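Local coordinates for uncharacterized conserved protein (Ruegeria pomeroyi DSS-3, PDB 3IUS) that is of unknown function but, as a member of the NAD-dependent epimerase/dehydratase family, probably binds a nicotinamide dinucleotide cofactor through its Rossmann-type fold, at residues A17-L20 / S21-L24; S35-P38 / D39-E42. All coordinates share one frame; numbering follows the deposited sequence.

Contact 1: A17-L20 / S21-L24. With EDO (1,2-ethanediol), chain E.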
ATOM      1  N   ALA A  17      -6.423  -3.041  -4.133  1.00 17.22           N
ATOM      2  CA  ALA A  17      -7.064  -4.346  -4.285  1.00 17.06           C
ATOM      3  C   ALA A  17      -7.811  -4.483  -5.618  1.00 18.88           C
ATOM      4  O   ALA A  17      -7.920  -5.576  -6.165  1.00 17.37           O
ATOM      5  CB  ALA A  17      -8.004  -4.612  -3.109  1.00 17.28           C
ATOM      6  N   ARG A  18      -8.318  -3.368  -6.142  1.00 17.50           N
ATOM      7  CA  ARG A  18      -9.030  -3.380  -7.418  1.00 17.74           C
ATOM      8  C   ARG A  18      -8.120  -3.687  -8.604  1.00 17.51           C
ATOM      9  O   ARG A  18      -8.540  -4.350  -9.555  1.00 17.63           O
ATOM     10  CB  ARG A  18      -9.784  -2.065  -7.633  1.00 18.04           C
ATOM     11  CG  ARG A  18     -11.001  -1.948  -6.736  1.00 18.37           C
ATOM     12  CD  ARG A  18     -11.569  -0.548  -6.719  1.00 20.49           C
ATOM     13  NE  ARG A  18     -12.393  -0.355  -5.529  1.00 21.74           N
ATOM     14  CZ  ARG A  18     -13.092   0.741  -5.267  1.00 27.51           C
ATOM     15  NH1 ARG A  18     -13.076   1.758  -6.120  1.00 27.94           N
ATOM     16  NH2 ARG A  18     -13.808   0.818  -4.150  1.00 25.77           N
ATOM     17  N   VAL A  19      -6.879  -3.210  -8.561  1.00 17.80           N
ATOM     18  CA  VAL A  19      -5.941  -3.537  -9.624  0.50 16.96           C
ATOM     19  C   VAL A  19      -5.628  -5.028  -9.591  1.00 16.80           C
ATOM     20  O   VAL A  19      -5.529  -5.662 -10.639  1.00 21.05           O
ATOM     21  CB  VAL A  19      -4.638  -2.714  -9.555  0.50 21.64           C
ATOM     22  CG1 VAL A  19      -4.951  -1.229  -9.477  0.50 16.84           C
ATOM     23  CG2 VAL A  19      -3.783  -3.155  -8.390  0.50 22.72           C
ATOM     24  N   LEU A  20      -5.505  -5.587  -8.394  1.00 16.71           N
ATOM     25  CA  LEU A  20      -5.277  -7.019  -8.251  1.00 16.59           C
ATOM     26  C   LEU A  20      -6.471  -7.804  -8.777  1.00 19.22           C
ATOM     27  O   LEU A  20      -6.304  -8.745  -9.552  1.00 19.23           O
ATOM     28  CB  LEU A  20      -5.026  -7.382  -6.791  1.00 16.48           C
ATOM     29  CG  LEU A  20      -4.880  -8.881  -6.524  1.00 16.41           C
ATOM     30  CD1 LEU A  20      -3.725  -9.465  -7.323  1.00 26.84           C
ATOM     31  CD2 LEU A  20      -4.706  -9.140  -5.036  1.00 17.32           C
ATOM     32  N   SER A  21      -7.675  -7.420  -8.357  1.00 17.79           N
ATOM     33  CA  SER A  21      -8.881  -8.136  -8.786  1.00 18.02           C
ATOM     34  C   SER A  21      -9.090  -8.106 -10.311  1.00 19.47           C
ATOM     35  O   SER A  21      -9.505  -9.104 -10.905  1.00 22.17           O
ATOM     36  CB  SER A  21     -10.131  -7.684  -8.008  1.00 17.90           C
ATOM     37  OG  SER A  21     -10.479  -6.333  -8.273  1.00 18.06           O
ATOM     38  N   ARG A  22      -8.780  -6.983 -10.951  1.00 19.46           N
ATOM     39  CA  ARG A  22      -8.916  -6.889 -12.397  0.50 21.47           C
ATOM     40  C   ARG A  22      -7.959  -7.847 -13.105  1.00 23.19           C
ATOM     41  O   ARG A  22      -8.209  -8.255 -14.240  1.00 27.58           O
ATOM     42  CB  ARG A  22      -8.699  -5.450 -12.874  0.50 19.35           C
ATOM     43  CG  ARG A  22      -9.720  -4.458 -12.344  0.50 18.66           C
ATOM     44  CD  ARG A  22      -9.403  -3.031 -12.786  0.50 22.90           C
ATOM     45  NE  ARG A  22     -10.338  -2.066 -12.213  0.50 27.05           N
ATOM     46  CZ  ARG A  22     -10.002  -1.109 -11.353  0.50 23.06           C
ATOM     47  NH1 ARG A  22      -8.741  -0.964 -10.968  0.50 23.66           N
ATOM     48  NH2 ARG A  22     -10.928  -0.286 -10.888  0.50 27.13           N
ATOM     49  N   ALA A  23      -6.872  -8.208 -12.424  1.00 21.17           N
ATOM     50  CA  ALA A  23      -5.880  -9.126 -12.965  1.00 21.43           C
ATOM     51  C   ALA A  23      -6.243 -10.571 -12.649  1.00 25.59           C
ATOM     52  O   ALA A  23      -6.006 -11.471 -13.458  1.00 31.85           O
ATOM     53  CB  ALA A  23      -4.489  -8.791 -12.427  1.00 20.77           C
ATOM     54  N   LEU A  24      -6.831 -10.794 -11.478  1.00 20.67           N
ATOM     55  CA  LEU A  24      -7.162 -12.153 -11.041  1.00 23.30           C
ATOM     56  C   LEU A  24      -8.461 -12.692 -11.635  1.00 28.84           C
ATOM     57  O   LEU A  24      -8.552 -13.875 -11.970  1.00 26.57           O
ATOM     58  CB  LEU A  24      -7.250 -12.224  -9.518  1.00 25.21           C
ATOM     59  CG  LEU A  24      -5.961 -11.977  -8.736  1.00 24.74           C
ATOM     60  CD1 LEU A  24      -6.234 -12.137  -7.255  1.00 20.79           C
ATOM     61  CD2 LEU A  24      -4.880 -12.936  -9.193  1.00 23.54           C
TER
HETATM   62  C1  EDO E 286      -4.970  -3.399 -13.515  1.00 38.95           C
HETATM   63  O1  EDO E 286      -5.048  -4.837 -13.175  1.00 27.60           O
HETATM   64  C2  EDO E 286      -6.273  -2.653 -13.500  1.00 37.62           C
HETATM   65  O2  EDO E 286      -6.645  -1.371 -13.046  1.00 33.96           O
HETATM   66  O   HOH W   1     -12.390   2.175  -9.120  1.00 24.01           O
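Leu20 O is gripped by two backbone amides. Leu24 N lies 2.9 Å away, nearly in line with the C=O bond (161° at the oxygen), whereas Ala23 N comes from above the carbonyl plane at 116°, an i to i+3 bond beside the i to i+4 one. Ala23 N also bonds weakly to Val19 O, which accepts from O1 of a 1,2-ethanediol, probably from the crystallisation liquor, at 2.7 Å. The Leu20 and Leu24 side chains meet as well, Leu20 CG lying 3.6 Å from Leu24 CD1. With CG anti to the backbone N (chi1 176°), Leu20 reaches Leu192 and Met196 of helix 185-197. An alanine here would strip away the branch that fills this junction and is likely to leave Leu24 CD1 without its neighbour. Helix 15-24 is the crossover of the beta-alpha-beta unit begun by strand 7-11, and Ala17 fits the end of a GxGxxA pattern, consistent with a dinucleotide-binding Rossmann fold. In the conformer modelled here, one of two, Arg22 is extended as far as NE and lays a guanidinium face over Arg18 CB, 3.4 Å above the plane, while its NH1 donates to the diol O2 at 3.0 Å. The Arg18 guanidinium leads away, NE bonding to His13 O; a water accepts from its NH1 and, weakly, from Arg22 NH2. Ser21 OG hydrogen-bonds Ser47 O and His13 NE2 and lies 3.1 Å from Arg18 O.

Contact 2: S35-P38 / D39-E42. With FMT (formic acid), chain D.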
ATOM      1  N   SER A  35     -16.695  -2.678   1.238  1.00 19.90           N
ATOM      2  CA  SER A  35     -16.489  -1.254   1.465  1.00 19.87           C
ATOM      3  C   SER A  35     -17.491  -0.779   2.501  1.00 20.20           C
ATOM      4  O   SER A  35     -18.581  -1.332   2.618  1.00 21.92           O
ATOM      5  CB  SER A  35     -16.664  -0.465   0.171  1.00 20.00           C
ATOM      6  OG  SER A  35     -16.540   0.928   0.414  1.00 22.92           O
ATOM      7  N   ARG A  36     -17.121   0.237   3.268  1.00 22.29           N
ATOM      8  CA  ARG A  36     -18.072   0.821   4.197  1.00 25.53           C
ATOM      9  C   ARG A  36     -18.821   1.956   3.513  1.00 26.14           C
ATOM     10  O   ARG A  36     -19.763   2.514   4.065  1.00 26.05           O
ATOM     11  CB  ARG A  36     -17.380   1.305   5.471  1.00 29.91           C
ATOM     12  CG  ARG A  36     -16.639   2.622   5.356  1.00 34.38           C
ATOM     13  CD  ARG A  36     -16.343   3.150   6.757  1.00 38.74           C
ATOM     14  NE  ARG A  36     -15.938   2.062   7.644  1.00 35.89           N
ATOM     15  CZ  ARG A  36     -16.287   1.965   8.923  1.00 35.09           C
ATOM     16  NH1 ARG A  36     -15.875   0.933   9.645  1.00 39.73           N
ATOM     17  NH2 ARG A  36     -17.056   2.888   9.480  1.00 37.67           N
ATOM     18  N   ASN A  37     -18.397   2.282   2.299  1.00 21.62           N
ATOM     19  CA  ASN A  37     -19.043   3.335   1.523  1.00 22.87           C
ATOM     20  C   ASN A  37     -20.004   2.753   0.495  1.00 25.29           C
ATOM     21  O   ASN A  37     -19.578   2.141  -0.487  1.00 24.36           O
ATOM     22  CB  ASN A  37     -17.992   4.214   0.839  1.00 24.79           C
ATOM     23  CG  ASN A  37     -18.605   5.374   0.076  1.00 27.31           C
ATOM     24  OD1 ASN A  37     -19.821   5.455  -0.088  1.00 28.29           O
ATOM     25  ND2 ASN A  37     -17.756   6.278  -0.399  1.00 29.71           N
ATOM     26  N   PRO A  38     -21.312   2.940   0.719  1.00 26.66           N
ATOM     27  CA  PRO A  38     -22.342   2.381  -0.167  1.00 29.18           C
ATOM     28  C   PRO A  38     -22.226   2.868  -1.615  1.00 31.62           C
ATOM     29  O   PRO A  38     -22.738   2.203  -2.515  1.00 33.14           O
ATOM     30  CB  PRO A  38     -23.658   2.858   0.460  1.00 32.94           C
ATOM     31  CG  PRO A  38     -23.287   3.973   1.379  1.00 36.05           C
ATOM     32  CD  PRO A  38     -21.886   3.720   1.830  1.00 30.32           C
ATOM     33  N   ASP A  39     -21.563   4.000  -1.839  1.00 31.81           N
ATOM     34  CA  ASP A  39     -21.445   4.537  -3.194  1.00 35.14           C
ATOM     35  C   ASP A  39     -20.276   3.917  -3.959  1.00 35.56           C
ATOM     36  O   ASP A  39     -19.977   4.320  -5.083  1.00 33.82           O
ATOM     37  CB  ASP A  39     -21.346   6.070  -3.183  1.00 35.93           C
ATOM     38  CG  ASP A  39     -19.944   6.572  -2.862  1.00 47.91           C
ATOM     39  OD1 ASP A  39     -19.756   7.807  -2.778  1.00 52.89           O
ATOM     40  OD2 ASP A  39     -19.026   5.742  -2.696  1.00 53.88           O
ATOM     41  N   GLN A  40     -19.624   2.931  -3.347  1.00 31.61           N
ATOM     42  CA  GLN A  40     -18.471   2.273  -3.956  1.00 26.15           C
ATOM     43  C   GLN A  40     -18.811   0.880  -4.479  1.00 23.09           C
ATOM     44  O   GLN A  40     -17.951   0.188  -5.023  1.00 24.45           O
ATOM     45  CB  GLN A  40     -17.313   2.178  -2.958  1.00 24.12           C
ATOM     46  CG  GLN A  40     -16.712   3.514  -2.557  1.00 34.38           C
ATOM     47  CD  GLN A  40     -15.827   4.110  -3.636  1.00 42.64           C
ATOM     48  OE1 GLN A  40     -15.056   3.400  -4.286  1.00 41.26           O
ATOM     49  NE2 GLN A  40     -15.927   5.421  -3.827  1.00 45.43           N
HETATM   50  N   MSE A  41     -20.061   0.466  -4.306  1.00 24.14           N
HETATM   51  CA  MSE A  41     -20.473  -0.867  -4.726  1.00 25.68           C
HETATM   52  C   MSE A  41     -20.235  -1.048  -6.222  1.00 28.31           C
HETATM   53  O   MSE A  41     -19.749  -2.089  -6.665  1.00 25.49           O
HETATM   54  CB  MSE A  41     -21.944  -1.108  -4.380  1.00 25.62           C
HETATM   55  CG  MSE A  41     -22.278  -0.967  -2.894  1.00 26.28           C
HETATM   56 SE   MSE A  41     -21.472  -2.360  -1.771  0.70 34.53          SE
HETATM   57  CE  MSE A  41     -19.835  -1.439  -1.278  1.00 31.48           C
ATOM     58  N   GLU A  42     -20.568  -0.011  -6.984  1.00 26.09           N
ATOM     59  CA  GLU A  42     -20.405   0.012  -8.434  1.00 30.62           C
ATOM     60  C   GLU A  42     -18.958  -0.211  -8.848  1.00 25.32           C
ATOM     61  O   GLU A  42     -18.656  -1.080  -9.672  1.00 22.16           O
ATOM     62  CB  GLU A  42     -20.851   1.376  -8.961  1.00 43.14           C
ATOM     63  CG  GLU A  42     -21.605   1.345 -10.265  1.00 52.75           C
ATOM     64  CD  GLU A  42     -23.103   1.297 -10.051  1.00 62.03           C
ATOM     65  OE1 GLU A  42     -23.809   2.177 -10.589  1.00 67.74           O
ATOM     66  OE2 GLU A  42     -23.568   0.392  -9.326  1.00 62.43           O
TER
HETATM   67  C   FMT D 285     -13.662   0.637  -1.127  1.00 39.93           C
HETATM   68  O1  FMT D 285     -14.123   1.773  -1.001  1.00 34.30           O
HETATM   69  O2  FMT D 285     -13.309  -0.080  -0.190  1.00 39.05           O
HETATM   70  O   HOH W   2     -22.280   2.048  -5.820  1.00 28.50           O
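Gln40 N donates to Asn37 O at 3.0 Å, closing the turn that leads from the end of strand 30-35 into helix 41-46. The strand is the second of the Rossmann-type beta-alpha-beta unit, and the turn is bracketed by side-chain bonds to the backbone. On the strand side Ser35 OG accepts from Asn37 N at 3.0 Å, which defines an ST turn, and the same hydroxyl donates to O1 of a bound formic acid at 2.9 Å. Further along, Asn37 OD1 takes the amide of Asp39 at 2.9 Å. Both amides, Asp39 N and Gln40 N, sit above the plane of the carbonyl they address, each 47° out of it, so neither lies on a lone pair. Asp39 OD2 is crowded against the Asn37 amide in the model, so its position is doubtful and no bond is read from it. A bend at chi2 (-76°) turns the Gln40 amide, whose OE1 is a probable partner of Arg18 on helix 15-24. Water enters on the helix side: it accepts from Glu42 N and donates weakly to Pro38 O, bridging the turn to the first helical turn.

The remaining contacts are packing through carbon. Gln40 CG lies beside Asn37 CB at 3.7 Å and also faces the formic acid. Selenomethionine Met41, bent at both chi2 and chi3, curls back toward the strand end, its CG lying near Pro38 O and its terminal methyl CE settling 3.6 Å from Ser35 CB.

How the contacts relate
From the N terminus the chain runs through strand 7-11 into helix 15-24, where contact 1 runs along most of the helix to its C-terminal end; it then crosses to strand 30-35, at whose end contact 2 shapes the turn into helix 41-46. The two are in series: each joins adjoining segments, contact 1 is complete before contact 2 opens, and they neither nest nor cross. Their centres lie about 17 Å apart, yet a side chain of each spans the gap, Arg18 NH2 lying 2.9 Å from Gln40 OE1 in a probable hydrogen bond. That bond ties the crossover helix to the loop following the second strand of the parallel sheet.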